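Local atomic coordinates of ATP phosphoribosyltransferase (Methanobacterium thermoautotrophicum, PDB entry 2VD3), a protein that probably catalyses the magnesium-dependent condensation of ATP with 5-phosphoribose 1-diphosphate to phosphoribosyl-ATP, the first step of histidine biosynthesis, and is inhibited by histidine. Residues A[206-209]-A[210-214]. Residues are numbered along the deposited sequence; the frame is centred on the assembly and turned at random.
Sequences GIRG and VIDAE
R208 and D212, one helical turn apart, form an i to i+4 salt bridge, R208 NH2 lying 2.8 Å from D212 OD1. The carboxylate oxygen sits over one face of the guanidinium, the two planes 45° apart, so charge attraction rather than a directed N-H holds the pair. R208 sends CG anti to its backbone nitrogen (chi1 -167°) and then bends at chi2, which turns the long chain along the helix towards D212. The same NH2 passes I211 CG2 at 3.2 Å, the methyl lying at the guanidinium edge. An alanine in place of D212 removes the carboxylate over the guanidinium face and would probably leave the NH2 end less fixed, with E87 still in place. On another side, the branched chains of I207 and I211 suit a buried face, I207 CG2 meeting I211 CD1 at 4.0 Å. Beneath them run i to i+4 backbone bonds, such as I211 N to I207 O (3.1 Å), while G209, without a side chain, is buried and is backbone hydrogen-bonded to I287 of strand 286-288. This is the C-terminal end of helix 197-212: I207 and V210 pack on helix 16-25, I207 and I211 on L89, A213 touches I287, and E87 gives R208 NE a second salt bridge.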
loop_
_atom_site.group_PDB
_atom_site.type_symbol
_atom_site.label_atom_id
_atom_site.label_comp_id
_atom_site.label_asym_id
_atom_site.label_seq_id
_atom_site.Cartn_x
_atom_site.Cartn_y
_atom_site.Cartn_z
ATOM N N GLY A 206 10.188 -29.608 -19.090
ATOM C CA GLY A 206 9.237 -29.432 -17.986
ATOM C C GLY A 206 8.220 -28.363 -18.310
ATOM O O GLY A 206 7.009 -28.593 -18.232
ATOM N N ILE A 207 8.726 -27.192 -18.690
ATOM C CA ILE A 207 7.915 -26.056 -19.132
ATOM C C ILE A 207 7.105 -26.367 -20.403
ATOM O O ILE A 207 5.891 -26.108 -20.453
ATOM C CB ILE A 207 8.799 -24.789 -19.320
ATOM C CG1 ILE A 207 9.022 -24.101 -17.967
ATOM C CG2 ILE A 207 8.193 -23.829 -20.347
ATOM C CD1 ILE A 207 10.110 -23.052 -17.956
ATOM N N ARG A 208 7.762 -26.933 -21.415
ATOM C CA ARG A 208 7.076 -27.265 -22.670
ATOM C C ARG A 208 5.906 -28.200 -22.388
ATOM O O ARG A 208 4.820 -28.011 -22.931
ATOM C CB ARG A 208 8.046 -27.846 -23.710
ATOM C CG ARG A 208 7.517 -27.935 -25.159
ATOM C CD ARG A 208 6.558 -26.779 -25.510
ATOM N NE ARG A 208 6.296 -26.644 -26.946
ATOM C CZ ARG A 208 5.136 -26.238 -27.468
ATOM N NH1 ARG A 208 4.997 -26.137 -28.779
ATOM N NH2 ARG A 208 4.108 -25.943 -26.683
ATOM N N GLY A 209 6.132 -29.170 -21.502
ATOM C CA GLY A 209 5.090 -30.067 -20.998
ATOM C C GLY A 209 3.869 -29.405 -20.366
ATOM O O GLY A 209 2.745 -29.855 -20.575
ATOM N N VAL A 210 4.079 -28.341 -19.595
ATOM C CA VAL A 210 2.976 -27.593 -18.974
ATOM C C VAL A 210 2.160 -26.835 -20.022
ATOM O O VAL A 210 0.942 -26.701 -19.888
ATOM C CB VAL A 210 3.488 -26.624 -17.874
ATOM C CG1 VAL A 210 2.402 -25.658 -17.411
ATOM C CG2 VAL A 210 4.020 -27.415 -16.693
ATOM N N ILE A 211 2.833 -26.356 -21.066
ATOM C CA ILE A 211 2.178 -25.604 -22.131
ATOM C C ILE A 211 1.289 -26.494 -22.986
ATOM O O ILE A 211 0.223 -26.068 -23.440
ATOM C CB ILE A 211 3.210 -24.878 -23.027
ATOM C CG1 ILE A 211 3.798 -23.677 -22.282
ATOM C CG2 ILE A 211 2.570 -24.406 -24.329
ATOM C CD1 ILE A 211 5.092 -23.241 -22.852
ATOM N N ASP A 212 1.728 -27.729 -23.210
ATOM C CA ASP A 212 0.944 -28.673 -23.994
ATOM C C ASP A 212 -0.223 -29.235 -23.195
ATOM O O ASP A 212 -1.124 -29.860 -23.762
ATOM C CB ASP A 212 1.828 -29.808 -24.526
ATOM C CG ASP A 212 2.885 -29.323 -25.511
ATOM O OD1 ASP A 212 2.647 -28.307 -26.206
ATOM O OD2 ASP A 212 3.957 -29.966 -25.586
ATOM N N ALA A 213 -0.204 -29.018 -21.882
ATOM C CA ALA A 213 -1.307 -29.452 -21.020
ATOM C C ALA A 213 -2.454 -28.439 -20.990
ATOM O O ALA A 213 -3.539 -28.747 -20.487
ATOM C CB ALA A 213 -0.807 -29.752 -19.600
ATOM N N GLU A 214 -2.209 -27.241 -21.529
ATOM C CA GLU A 214 -3.198 -26.162 -21.516
ATOM C C GLU A 214 -4.440 -26.562 -22.298
ATOM O O GLU A 214 -4.346 -27.031 -23.431
ATOM C CB GLU A 214 -2.612 -24.843 -22.045
ATOM C CG GLU A 214 -3.627 -23.679 -22.205
ATOM C CD GLU A 214 -4.227 -23.577 -23.623
ATOM O OE1 GLU A 214 -3.455 -23.653 -24.610
ATOM O OE2 GLU A 214 -5.465 -23.402 -23.754
#